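Local coordinates for protein peptide methionine sulfoxide reductase MsrA (Treponema denticola ATCC 35405, PDB 5FA9) that reduces methionine sulfoxide in proteins back to methionine with thioredoxin, probably as a repair enzyme, and joins an MsrA and an MsrB domain in one chain, at residues 28-33 / 133-138; 63-68 / 105-110. The protein carries 2 engineered substitutions. One frame throughout, in Å; residues are numbered along the deposited sequence.

Overall arrangement
Both contacts belong to the MsrA part of this two-domain chain and show how a sheet is extended at one edge and backed by helices on a face. Contact 1 joins strand 25-33 to strand 132-134, the outermost strand at one end of the mixed sheet, beside the pocket that holds a dithiane-diol and, as predicted, the active site. Contact 2 pairs the start of helix 65-74 with helix 104-115, on the side nearer the middle of the chain. Segments 63-68 and 105-110 both fall between the two halves of contact 1 in sequence. The centres lie about 23 Å apart and the nearest atoms about 9 Å, without touching; strand 51-59, bonded to 25-33, meets Leu65 through Tyr58 and so joins the two contacts.

Contact 1 (28-33 / 133-138); sequences TDTGYA and ILAEDY
Tyr32 lies beside Ile133 and Ala135, its side chain on the same face of the sheet as that of Ile133. CG stands beside the backbone N and anti to the carbonyl carbon (chi1 -44°), and the ring runs past the carbonyl of Ile133 to the methyl of Ala135. CD2 is 3.4 Å from Ile133 O, and further out CE2 comes within 3.9 Å of Ala135 CB. The Ile133 side chain meets the ring more loosely, its CB 4.4 Å from Tyr32 CD2. At the phenol end, Glu136 OE1 lies near the ring plane at the edge, 3.8 Å from Tyr32 OH and too far for a hydrogen bond. The contact buries this carboxylate oxygen, which has no polar partner in the model.

The backbones of Tyr32 and Ile133 bond in both directions: Tyr32 N donates to Ile133 O, and Ile133 N to Tyr32 O. This is an antiparallel hydrogen-bonded pair, followed by the non-hydrogen-bonded pair of Gly31 and Leu134, and it adds strand 132-134 to the edge of the mixed MsrA sheet. Gly31 CA sits 3.2 Å from Ile133 O, so that the strands come close at this glycine.

Past the strand end, Ala135 N still reaches Thr30 O at 3.0 Å, with an N-H...O angle of 161°. Gln140 NE2 also bonds to Thr30 O, so two donors grip this oxygen. The Ala135 methyl presses against Thr30 O, with CB 3.3 Å away. Tyr32 also touches His139 of the dithiane pocket, and its side chain is about 5 Å from the bound dithiane-diol.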
# COMPACT_ATOMS: atom_id res chain seq x y z
N THR B 28 -3.07 -10.71 -1.24
CA THR B 28 -4.35 -11.00 -1.88
C THR B 28 -5.39 -11.40 -0.85
O THR B 28 -5.09 -12.11 0.11
CB THR B 28 -4.22 -12.11 -2.94
OG1 THR B 28 -3.68 -13.29 -2.32
CG2 THR B 28 -3.31 -11.68 -4.07
N ASP B 29 -6.63 -10.95 -1.05
CA ASP B 29 -7.73 -11.31 -0.17
C ASP B 29 -9.01 -11.53 -0.98
O ASP B 29 -9.36 -10.72 -1.83
CB ASP B 29 -7.97 -10.23 0.89
CG ASP B 29 -6.74 -9.98 1.74
OD1 ASP B 29 -6.36 -10.87 2.52
OD2 ASP B 29 -6.16 -8.88 1.62
N THR B 30 -9.71 -12.62 -0.69
CA THR B 30 -10.97 -12.91 -1.36
C THR B 30 -12.14 -12.31 -0.58
O THR B 30 -12.11 -12.27 0.65
CB THR B 30 -11.19 -14.42 -1.52
OG1 THR B 30 -11.14 -15.06 -0.24
CG2 THR B 30 -10.11 -15.02 -2.42
N GLY B 31 -13.15 -11.85 -1.30
CA GLY B 31 -14.29 -11.22 -0.66
C GLY B 31 -15.46 -10.96 -1.59
O GLY B 31 -15.50 -11.44 -2.72
N TYR B 32 -16.43 -10.19 -1.10
CA TYR B 32 -17.65 -9.91 -1.84
C TYR B 32 -17.86 -8.40 -1.97
O TYR B 32 -17.96 -7.69 -0.97
CB TYR B 32 -18.85 -10.55 -1.14
CG TYR B 32 -18.59 -11.97 -0.69
CD1 TYR B 32 -18.73 -13.04 -1.56
CD2 TYR B 32 -18.18 -12.24 0.62
CE1 TYR B 32 -18.49 -14.34 -1.15
CE2 TYR B 32 -17.94 -13.54 1.04
CZ TYR B 32 -18.09 -14.58 0.15
OH TYR B 32 -17.85 -15.87 0.56
N ALA B 33 -17.92 -7.92 -3.21
CA ALA B 33 -17.93 -6.48 -3.47
C ALA B 33 -19.26 -5.98 -4.04
O ALA B 33 -19.88 -6.65 -4.87
CB ALA B 33 -16.79 -6.11 -4.40
N ILE B 133 -16.77 -7.02 1.47
CA ILE B 133 -16.89 -7.87 2.65
C ILE B 133 -15.89 -9.01 2.59
O ILE B 133 -15.97 -9.88 1.72
CB ILE B 133 -18.31 -8.43 2.80
CG1 ILE B 133 -19.32 -7.29 2.95
CG2 ILE B 133 -18.39 -9.37 3.99
CD1 ILE B 133 -20.76 -7.72 2.80
N LEU B 134 -14.94 -9.00 3.53
CA LEU B 134 -13.89 -10.02 3.58
C LEU B 134 -14.47 -11.41 3.80
O LEU B 134 -15.26 -11.63 4.72
CB LEU B 134 -12.89 -9.69 4.69
CG LEU B 134 -11.57 -10.46 4.69
CD1 LEU B 134 -10.79 -10.21 3.41
CD2 LEU B 134 -10.73 -10.08 5.91
N ALA B 135 -14.07 -12.35 2.95
CA ALA B 135 -14.53 -13.73 3.06
C ALA B 135 -13.87 -14.43 4.25
O ALA B 135 -12.88 -13.95 4.79
CB ALA B 135 -14.26 -14.49 1.78
N GLU B 136 -14.43 -15.57 4.64
CA GLU B 136 -13.92 -16.33 5.77
C GLU B 136 -12.52 -16.88 5.49
O GLU B 136 -12.12 -16.99 4.33
CB GLU B 136 -14.87 -17.48 6.13
CG GLU B 136 -16.30 -17.04 6.43
CD GLU B 136 -17.16 -16.91 5.18
OE1 GLU B 136 -16.66 -16.43 4.15
OE2 GLU B 136 -18.35 -17.29 5.24
N ASP B 137 -11.80 -17.23 6.54
CA ASP B 137 -10.45 -17.77 6.42
C ASP B 137 -10.43 -19.06 5.59
O ASP B 137 -9.42 -19.41 4.99
CB ASP B 137 -9.84 -18.03 7.80
CG ASP B 137 -9.64 -16.76 8.59
OD1 ASP B 137 -8.91 -15.86 8.11
OD2 ASP B 137 -10.22 -16.65 9.70
N TYR B 138 -11.57 -19.75 5.59
CA TYR B 138 -11.76 -20.93 4.75
C TYR B 138 -11.53 -20.61 3.28
O TYR B 138 -10.92 -21.40 2.56
CB TYR B 138 -13.18 -21.49 4.96
CG TYR B 138 -13.49 -22.71 4.13
CD1 TYR B 138 -12.92 -23.94 4.43
CD2 TYR B 138 -14.36 -22.64 3.05
CE1 TYR B 138 -13.20 -25.07 3.68
CE2 TYR B 138 -14.65 -23.76 2.29
CZ TYR B 138 -14.06 -24.97 2.61
OH TYR B 138 -14.35 -26.08 1.86

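Contact 2 (63-68 / 105-110)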
# COMPACT_ATOMS: atom_id res chain seq x y z
N VAL B 63 5.14 -4.23 -10.68
CA VAL B 63 4.08 -4.53 -11.65
C VAL B 63 3.13 -3.34 -11.78
O VAL B 63 2.64 -2.80 -10.79
CB VAL B 63 3.29 -5.80 -11.25
CG1 VAL B 63 2.76 -5.71 -9.82
CG2 VAL B 63 2.16 -6.06 -12.24
N SER B 64 2.89 -2.92 -13.02
CA SER B 64 2.02 -1.79 -13.29
C SER B 64 0.55 -2.21 -13.30
O SER B 64 0.24 -3.39 -13.46
CB SER B 64 2.38 -1.12 -14.61
OG SER B 64 2.20 -2.02 -15.70
N LEU B 65 -0.34 -1.24 -13.12
CA LEU B 65 -1.77 -1.48 -13.24
C LEU B 65 -2.11 -2.04 -14.62
O LEU B 65 -3.02 -2.85 -14.77
CB LEU B 65 -2.55 -0.18 -12.99
CG LEU B 65 -4.08 -0.27 -13.09
CD1 LEU B 65 -4.63 -1.29 -12.11
CD2 LEU B 65 -4.71 1.10 -12.85
N GLN B 66 -1.35 -1.59 -15.62
CA GLN B 66 -1.54 -2.04 -16.99
C GLN B 66 -1.34 -3.55 -17.12
O GLN B 66 -2.13 -4.24 -17.76
CB GLN B 66 -0.60 -1.30 -17.94
CG GLN B 66 -1.03 0.12 -18.29
CD GLN B 66 -1.15 1.02 -17.08
OE1 GLN B 66 -0.27 1.05 -16.22
NE2 GLN B 66 -2.25 1.76 -17.00
N GLU B 67 -0.27 -4.06 -16.51
CA GLU B 67 0.02 -5.49 -16.56
C GLU B 67 -1.02 -6.28 -15.77
O GLU B 67 -1.46 -7.35 -16.20
CB GLU B 67 1.42 -5.79 -16.02
CG GLU B 67 1.75 -7.27 -15.99
CD GLU B 67 3.19 -7.55 -15.59
OE1 GLU B 67 3.52 -8.74 -15.37
OE2 GLU B 67 3.99 -6.60 -15.51
N LEU B 68 -1.42 -5.75 -14.62
CA LEU B 68 -2.42 -6.41 -13.78
C LEU B 68 -3.75 -6.55 -14.50
O LEU B 68 -4.41 -7.59 -14.41
CB LEU B 68 -2.62 -5.64 -12.47
CG LEU B 68 -1.51 -5.75 -11.43
CD1 LEU B 68 -1.89 -5.01 -10.17
CD2 LEU B 68 -1.21 -7.21 -11.13
N LYS B 105 -9.10 6.86 -15.06
CA LYS B 105 -8.80 7.08 -16.47
C LYS B 105 -7.92 5.97 -17.04
O LYS B 105 -8.01 5.64 -18.22
CB LYS B 105 -8.14 8.44 -16.68
CG LYS B 105 -8.82 9.28 -17.75
CD LYS B 105 -9.11 10.69 -17.25
CE LYS B 105 -10.15 11.38 -18.13
NZ LYS B 105 -10.93 12.41 -17.38
N GLU B 106 -7.08 5.38 -16.19
CA GLU B 106 -6.25 4.26 -16.61
C GLU B 106 -7.10 3.02 -16.85
O GLU B 106 -6.92 2.31 -17.84
CB GLU B 106 -5.17 3.96 -15.56
CG GLU B 106 -4.08 5.01 -15.46
CD GLU B 106 -3.03 4.66 -14.42
OE1 GLU B 106 -2.39 3.60 -14.56
OE2 GLU B 106 -2.85 5.45 -13.47
N ILE B 107 -8.03 2.76 -15.94
CA ILE B 107 -8.92 1.61 -16.05
C ILE B 107 -9.83 1.74 -17.28
O ILE B 107 -9.97 0.79 -18.05
CB ILE B 107 -9.79 1.44 -14.79
CG1 ILE B 107 -8.91 1.17 -13.57
CG2 ILE B 107 -10.79 0.31 -14.98
CD1 ILE B 107 -9.68 1.16 -12.26
N ASN B 108 -10.43 2.91 -17.45
CA ASN B 108 -11.33 3.15 -18.58
C ASN B 108 -10.61 3.03 -19.92
O ASN B 108 -11.15 2.46 -20.87
CB ASN B 108 -11.97 4.53 -18.46
CG ASN B 108 -12.98 4.61 -17.34
OD1 ASN B 108 -13.63 3.62 -17.00
ND2 ASN B 108 -13.13 5.79 -16.75
N SER B 109 -9.40 3.57 -19.99
CA SER B 109 -8.61 3.51 -21.22
C SER B 109 -8.26 2.08 -21.60
O SER B 109 -8.23 1.73 -22.78
CB SER B 109 -7.32 4.34 -21.06
OG SER B 109 -7.62 5.70 -20.85
N PHE B 110 -7.98 1.25 -20.59
CA PHE B 110 -7.59 -0.13 -20.84
C PHE B 110 -8.77 -0.96 -21.33
O PHE B 110 -8.61 -1.85 -22.17
CB PHE B 110 -6.98 -0.76 -19.59
CG PHE B 110 -6.13 -1.97 -19.86
CD1 PHE B 110 -6.70 -3.23 -19.92
CD2 PHE B 110 -4.77 -1.83 -20.08
CE1 PHE B 110 -5.91 -4.34 -20.18
CE2 PHE B 110 -3.98 -2.94 -20.33
CZ PHE B 110 -4.55 -4.20 -20.39
O HOH W 1 -4.31 1.88 -18.81
O HOH W 2 0.40 2.98 -13.99
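Gln66 turns the NE2 end of its amide to the carboxylate oxygen OE1 of Glu106, the two side chains crossing at about a right angle while their flat groups are nearly coplanar, 20° apart. Its NE2 donates to Glu106 OE1 at 3.1 Å in an almost straight bond (N-H...O 172°). The acceptor lies in the amide plane, and OE1 receives the hydrogen on its anti lone pair, away from the other carboxylate oxygen. A bend at chi2 (60°) brings CD of Gln66 round toward Glu106, which is extended beyond CG and meets it.

Two waters widen this single direct bond into a small network. One accepts from Gln66 NE2 at 2.7 Å and donates to the backbone carbonyl of Glu106; the other donates to both Gln66 OE1 and Glu106 OE1. Both polar atoms of the amide are thereby engaged, which fixes its rotation. The nearby carboxylate would be expected to polarise the amide N-H.

Beside the polar pair, Leu65 brings CD2 to 3.8 Å from Glu106 OE1 and 4.3 Å from Ile107 CG1. One turn further along the second helix, Phe110 reaches the other backbone with its ring atom CE2, 3.4 Å from Gln66 O in an oblique approach. Tyr310 of helix 308-311 touches Gln66, and Pro309 touches Phe110, bringing the C-terminal part of the chain against this pair. Leu65 rests on Tyr58 of strand 51-59 and Ile107 on Val126 of strand 125-128, an arrangement typical of an alpha/beta fold, in which helices pack against a central mixed sheet.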